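Local coordinates for protein arylmalonate decarboxylase (Bordetella bronchiseptica, PDB 3IXL) that catalyses the enantioselective decarboxylation of 2-aryl-2-methylmalonates to 2-arylpropionates, releasing carbon dioxide, at residues Cys74-Asn86 and Tyr126-Glu140. The protein carries 2 engineered substitutions. Sequence-based numbering, arbitrary orientation.
Sequences CTSLSFYRGAAFN and YIDDVNERLAAFLAE. Engineered in segment 74-86: Cys74 (natural residue Gly). With PAC (2-phenylacetic acid), chain C.
Tyr80 backs onto Arg133 and Gly82 onto Phe137, and the axes of helix 75-79 and helix 128-140 pass 10.1 Å apart at 62°, joining the two parallel-sheet halves of this Asp/Glu racemase-like fold beside its ligand pocket. Phe79 fills the middle of the contact. Its CG sits between backbone N and carbonyl carbon (chi1 73°), which lays the ring across helix 128-140: Leu134 CB makes a CH-pi contact over one face, Ser76 CA lies over the rim of the opposite face, and Tyr126 CE1 lies at the edge. Phe79 CB in turn stands over the Phe137 ring, 3.8 Å from its centroid. Arg133 runs alongside Tyr80 and gives NH1 to Tyr80 O (2.9 Å), while its NE pairs with Asp129 OD1 in a salt bridge that steadies the guanidinium. A water bridges Phe79 O and Arg133 O. Gly82, with positive phi, is the N-cap residue of the next helix, and Glu140 OE2 accepts from Ala83 N (2.7 Å) at that helix's N-terminus. At the other end, both segments grip the phenylacetate carboxylate: Thr75 N and OG1 donate to O1. Engineered Cys74 SG lies 3.5 Å from the ligand's methylene C2. Ser76 OG also bonds Tyr48 OH. Ligand O2 accepts from Ser76 N, Ser76 OG and, across the contact, Tyr126 OH at 2.7 Å.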
loop_
_atom_site.group_PDB
_atom_site.type_symbol
_atom_site.label_atom_id
_atom_site.label_comp_id
_atom_site.label_asym_id
_atom_site.label_seq_id
_atom_site.Cartn_x
_atom_site.Cartn_y
_atom_site.Cartn_z
ATOM N N CYS A 74 1.406 3.957 4.003
ATOM C CA CYS A 74 0.289 3.423 4.778
ATOM C C CYS A 74 -0.982 3.663 3.992
ATOM O O CYS A 74 -1.279 4.793 3.603
ATOM C CB CYS A 74 0.178 4.085 6.150
ATOM S SG CYS A 74 -1.205 3.422 7.130
ATOM N N THR A 75 -1.716 2.586 3.727
ATOM C CA THR A 75 -2.924 2.660 2.915
ATOM C C THR A 75 -4.006 3.382 3.709
ATOM O O THR A 75 -4.561 4.392 3.258
ATOM C CB THR A 75 -3.429 1.248 2.507
ATOM O OG1 THR A 75 -2.339 0.310 2.476
ATOM C CG2 THR A 75 -4.112 1.296 1.144
ATOM N N SER A 76 -4.285 2.879 4.907
ATOM C CA SER A 76 -5.412 3.395 5.671
ATOM C C SER A 76 -5.214 4.823 6.183
ATOM O O SER A 76 -6.165 5.600 6.230
ATOM C CB SER A 76 -5.839 2.412 6.771
ATOM O OG SER A 76 -4.765 2.110 7.638
ATOM N N LEU A 77 -3.983 5.181 6.530
ATOM C CA LEU A 77 -3.695 6.557 6.937
ATOM C C LEU A 77 -4.021 7.517 5.799
ATOM O O LEU A 77 -4.403 8.670 6.037
ATOM C CB LEU A 77 -2.220 6.685 7.318
ATOM C CG LEU A 77 -1.628 7.788 8.163
ATOM C CD1 LEU A 77 -2.488 8.131 9.359
ATOM C CD2 LEU A 77 -0.317 7.223 8.644
ATOM N N SER A 78 -3.873 7.039 4.559
ATOM C CA SER A 78 -4.136 7.864 3.386
ATOM C C SER A 78 -5.558 7.773 2.802
ATOM O O SER A 78 -5.969 8.696 2.103
ATOM C CB SER A 78 -3.057 7.677 2.309
ATOM O OG SER A 78 -2.892 6.321 1.918
ATOM N N PHE A 79 -6.315 6.718 3.125
ATOM C CA PHE A 79 -7.702 6.617 2.633
ATOM C C PHE A 79 -8.805 6.891 3.658
ATOM O O PHE A 79 -9.970 7.032 3.260
ATOM C CB PHE A 79 -7.978 5.308 1.836
ATOM C CG PHE A 79 -8.054 4.033 2.676
ATOM C CD1 PHE A 79 -9.035 3.858 3.666
ATOM C CD2 PHE A 79 -7.173 2.986 2.425
ATOM C CE1 PHE A 79 -9.094 2.687 4.419
ATOM C CE2 PHE A 79 -7.228 1.802 3.157
ATOM C CZ PHE A 79 -8.188 1.648 4.156
ATOM N N TYR A 80 -8.472 6.961 4.950
ATOM C CA TYR A 80 -9.535 6.939 5.967
ATOM C C TYR A 80 -10.475 8.134 5.963
ATOM O O TYR A 80 -11.556 8.072 6.547
ATOM C CB TYR A 80 -9.008 6.683 7.379
ATOM C CG TYR A 80 -8.407 7.857 8.144
ATOM C CD1 TYR A 80 -7.175 8.410 7.779
ATOM C CD2 TYR A 80 -9.031 8.352 9.294
ATOM C CE1 TYR A 80 -6.609 9.446 8.513
ATOM C CE2 TYR A 80 -8.461 9.378 10.044
ATOM C CZ TYR A 80 -7.252 9.926 9.644
ATOM O OH TYR A 80 -6.672 10.937 10.391
ATOM N N ARG A 81 -10.042 9.222 5.328
ATOM C CA ARG A 81 -10.837 10.444 5.265
ATOM C C ARG A 81 -11.434 10.655 3.883
ATOM O O ARG A 81 -12.084 11.674 3.639
ATOM C CB ARG A 81 -9.980 11.638 5.673
ATOM C CG ARG A 81 -9.729 11.700 7.168
ATOM C CD ARG A 81 -8.779 12.828 7.521
ATOM N NE ARG A 81 -8.727 13.074 8.958
ATOM C CZ ARG A 81 -7.808 13.819 9.561
ATOM N NH1 ARG A 81 -6.833 14.397 8.857
ATOM N NH2 ARG A 81 -7.857 13.978 10.875
ATOM N N GLY A 82 -11.226 9.706 2.980
ATOM C CA GLY A 82 -11.775 9.804 1.628
ATOM C C GLY A 82 -10.745 10.237 0.600
ATOM O O GLY A 82 -9.588 10.557 0.944
ATOM N N ALA A 83 -11.175 10.252 -0.660
ATOM C CA ALA A 83 -10.283 10.530 -1.788
ATOM C C ALA A 83 -9.714 11.945 -1.815
ATOM O O ALA A 83 -8.534 12.133 -2.146
ATOM C CB ALA A 83 -10.987 10.222 -3.108
ATOM N N ALA A 84 -10.540 12.937 -1.491
ATOM C CA ALA A 84 -10.073 14.322 -1.500
ATOM C C ALA A 84 -8.908 14.510 -0.527
ATOM O O ALA A 84 -7.942 15.212 -0.847
ATOM C CB ALA A 84 -11.194 15.297 -1.166
ATOM N N PHE A 85 -8.986 13.895 0.651
ATOM C CA PHE A 85 -7.901 14.061 1.627
ATOM C C PHE A 85 -6.613 13.381 1.165
ATOM O O PHE A 85 -5.528 13.911 1.361
ATOM C CB PHE A 85 -8.282 13.583 3.031
ATOM C CG PHE A 85 -7.153 13.672 4.021
ATOM C CD1 PHE A 85 -6.749 14.900 4.523
ATOM C CD2 PHE A 85 -6.475 12.525 4.424
ATOM C CE1 PHE A 85 -5.697 14.987 5.421
ATOM C CE2 PHE A 85 -5.424 12.600 5.326
ATOM C CZ PHE A 85 -5.024 13.839 5.820
ATOM N N ASN A 86 -6.728 12.206 0.557
ATOM C CA ASN A 86 -5.558 11.565 -0.031
ATOM C C ASN A 86 -4.851 12.525 -0.987
ATOM O O ASN A 86 -3.631 12.712 -0.912
ATOM C CB ASN A 86 -5.957 10.265 -0.737
ATOM C CG ASN A 86 -4.770 9.546 -1.340
ATOM O OD1 ASN A 86 -3.769 9.289 -0.656
ATOM N ND2 ASN A 86 -4.866 9.219 -2.617
ATOM N N TYR A 126 -7.976 -5.462 8.191
ATOM C CA TYR A 126 -8.588 -4.449 9.072
ATOM C C TYR A 126 -9.872 -4.830 9.778
ATOM O O TYR A 126 -10.533 -5.809 9.426
ATOM C CB TYR A 126 -8.916 -3.185 8.279
ATOM C CG TYR A 126 -7.872 -2.665 7.327
ATOM C CD1 TYR A 126 -8.181 -2.471 5.981
ATOM C CD2 TYR A 126 -6.607 -2.303 7.778
ATOM C CE1 TYR A 126 -7.242 -1.953 5.099
ATOM C CE2 TYR A 126 -5.651 -1.786 6.900
ATOM C CZ TYR A 126 -5.991 -1.614 5.562
ATOM O OH TYR A 126 -5.071 -1.092 4.670
ATOM N N ILE A 127 -10.223 -4.000 10.766
ATOM C CA ILE A 127 -11.580 -3.993 11.342
ATOM C C ILE A 127 -12.540 -3.233 10.416
ATOM O O ILE A 127 -12.109 -2.475 9.543
ATOM C CB ILE A 127 -11.626 -3.432 12.796
ATOM C CG1 ILE A 127 -11.139 -1.979 12.859
ATOM C CG2 ILE A 127 -10.805 -4.332 13.731
ATOM C CD1 ILE A 127 -11.379 -1.297 14.230
ATOM N N ASP A 128 -13.840 -3.419 10.622
ATOM C CA ASP A 128 -14.823 -3.003 9.627
ATOM C C ASP A 128 -15.014 -1.510 9.406
ATOM O O ASP A 128 -15.373 -1.110 8.299
ATOM C CB ASP A 128 -16.166 -3.708 9.850
ATOM C CG ASP A 128 -16.163 -5.132 9.330
ATOM O OD1 ASP A 128 -15.256 -5.502 8.536
ATOM O OD2 ASP A 128 -17.077 -5.896 9.710
ATOM N N ASP A 129 -14.754 -0.681 10.414
ATOM C CA ASP A 129 -14.820 0.766 10.171
ATOM C C ASP A 129 -13.808 1.128 9.091
ATOM O O ASP A 129 -14.106 1.915 8.193
ATOM C CB ASP A 129 -14.559 1.580 11.444
ATOM C CG ASP A 129 -14.701 3.094 11.227
ATOM O OD1 ASP A 129 -15.457 3.525 10.333
ATOM O OD2 ASP A 129 -14.052 3.842 11.980
ATOM N N VAL A 130 -12.615 0.552 9.190
ATOM C CA VAL A 130 -11.577 0.802 8.202
ATOM C C VAL A 130 -11.949 0.169 6.845
ATOM O O VAL A 130 -11.756 0.793 5.801
ATOM C CB VAL A 130 -10.200 0.337 8.714
ATOM C CG1 VAL A 130 -9.117 0.565 7.663
ATOM C CG2 VAL A 130 -9.829 1.086 9.997
ATOM N N ASN A 131 -12.529 -1.041 6.859
ATOM C CA ASN A 131 -12.992 -1.666 5.618
ATOM C C ASN A 131 -14.062 -0.864 4.884
ATOM O O ASN A 131 -14.039 -0.774 3.658
ATOM C CB ASN A 131 -13.477 -3.093 5.878
ATOM C CG ASN A 131 -12.362 -4.000 6.332
ATOM O OD1 ASN A 131 -11.232 -3.878 5.851
ATOM N ND2 ASN A 131 -12.655 -4.902 7.273
ATOM N N GLU A 132 -14.982 -0.269 5.646
ATOM C CA GLU A 132 -16.023 0.578 5.072
ATOM C C GLU A 132 -15.408 1.808 4.421
ATOM O O GLU A 132 -15.813 2.205 3.332
ATOM C CB GLU A 132 -17.030 1.005 6.142
ATOM C CG GLU A 132 -17.934 -0.118 6.619
ATOM C CD GLU A 132 -18.937 0.325 7.677
ATOM O OE1 GLU A 132 -19.714 -0.537 8.146
ATOM O OE2 GLU A 132 -18.966 1.522 8.038
ATOM N N ARG A 133 -14.414 2.397 5.087
ATOM C CA ARG A 133 -13.729 3.568 4.547
ATOM C C ARG A 133 -12.947 3.228 3.280
ATOM O O ARG A 133 -12.912 4.016 2.333
ATOM C CB ARG A 133 -12.814 4.187 5.606
ATOM C CG ARG A 133 -13.585 4.819 6.773
ATOM C CD ARG A 133 -12.671 5.084 7.954
ATOM N NE ARG A 133 -13.379 5.455 9.182
ATOM C CZ ARG A 133 -13.327 6.650 9.761
ATOM N NH1 ARG A 133 -12.613 7.639 9.236
ATOM N NH2 ARG A 133 -14.002 6.844 10.887
ATOM N N LEU A 134 -12.340 2.043 3.247
ATOM C CA LEU A 134 -11.664 1.573 2.050
ATOM C C LEU A 134 -12.656 1.445 0.899
ATOM O O LEU A 134 -12.410 1.965 -0.191
ATOM C CB LEU A 134 -10.966 0.234 2.315
ATOM C CG LEU A 134 -10.325 -0.461 1.106
ATOM C CD1 LEU A 134 -9.293 0.416 0.427
ATOM C CD2 LEU A 134 -9.709 -1.800 1.498
ATOM N N ALA A 135 -13.784 0.774 1.137
ATOM C CA ALA A 135 -14.806 0.635 0.091
ATOM C C ALA A 135 -15.313 1.980 -0.420
ATOM O O ALA A 135 -15.483 2.159 -1.634
ATOM C CB ALA A 135 -15.965 -0.233 0.577
ATOM N N ALA A 136 -15.526 2.928 0.490
ATOM C CA ALA A 136 -15.991 4.265 0.105
ATOM C C ALA A 136 -14.955 5.003 -0.743
ATOM O O ALA A 136 -15.301 5.660 -1.740
ATOM C CB ALA A 136 -16.364 5.079 1.332
ATOM N N PHE A 137 -13.687 4.899 -0.343
ATOM C CA PHE A 137 -12.576 5.486 -1.088
ATOM C C PHE A 137 -12.518 4.928 -2.506
ATOM O O PHE A 137 -12.439 5.684 -3.484
ATOM C CB PHE A 137 -11.252 5.225 -0.342
ATOM C CG PHE A 137 -10.024 5.620 -1.116
ATOM C CD1 PHE A 137 -9.587 6.948 -1.149
ATOM C CD2 PHE A 137 -9.284 4.664 -1.788
ATOM C CE1 PHE A 137 -8.441 7.305 -1.867
ATOM C CE2 PHE A 137 -8.137 5.018 -2.508
ATOM C CZ PHE A 137 -7.723 6.337 -2.542
ATOM N N LEU A 138 -12.564 3.604 -2.625
ATOM C CA LEU A 138 -12.506 2.982 -3.948
ATOM C C LEU A 138 -13.679 3.413 -4.834
ATOM O O LEU A 138 -13.481 3.714 -6.013
ATOM C CB LEU A 138 -12.417 1.458 -3.846
ATOM C CG LEU A 138 -11.162 0.909 -3.151
ATOM C CD1 LEU A 138 -11.345 -0.571 -2.835
ATOM C CD2 LEU A 138 -9.912 1.126 -3.992
ATOM N N ALA A 139 -14.879 3.464 -4.260
ATOM C CA ALA A 139 -16.059 3.931 -5.000
ATOM C C ALA A 139 -15.920 5.386 -5.454
ATOM O O ALA A 139 -16.309 5.728 -6.578
ATOM C CB ALA A 139 -17.322 3.737 -4.173
ATOM N N GLU A 140 -15.360 6.243 -4.596
ATOM C CA GLU A 140 -15.093 7.640 -4.964
ATOM C C GLU A 140 -14.162 7.723 -6.167
ATOM O O GLU A 140 -14.218 8.688 -6.943
ATOM C CB GLU A 140 -14.452 8.406 -3.800
ATOM C CG GLU A 140 -15.396 8.857 -2.700
ATOM C CD GLU A 140 -14.674 9.649 -1.608
ATOM O OE1 GLU A 140 -15.142 10.754 -1.251
ATOM O OE2 GLU A 140 -13.644 9.170 -1.100
HETATM C C1 PAC C . -2.168 0.129 6.142
HETATM C C2 PAC C . -1.640 -0.026 7.556
HETATM C "C1'" PAC C . -0.181 -0.346 7.811
HETATM C "C2'" PAC C . 0.092 -1.043 8.992
HETATM C "C3'" PAC C . 1.399 -1.382 9.337
HETATM C "C4'" PAC C . 2.447 -1.016 8.498
HETATM C "C5'" PAC C . 2.184 -0.321 7.311
HETATM C "C6'" PAC C . 0.874 0.026 6.965
HETATM O O1 PAC C . -1.450 -0.044 5.118
HETATM O O2 PAC C . -3.390 0.441 6.061
HETATM O O HOH W 1 -12.750 6.722 2.801
HETATM O O HOH W 2 -13.420 12.743 -0.708
#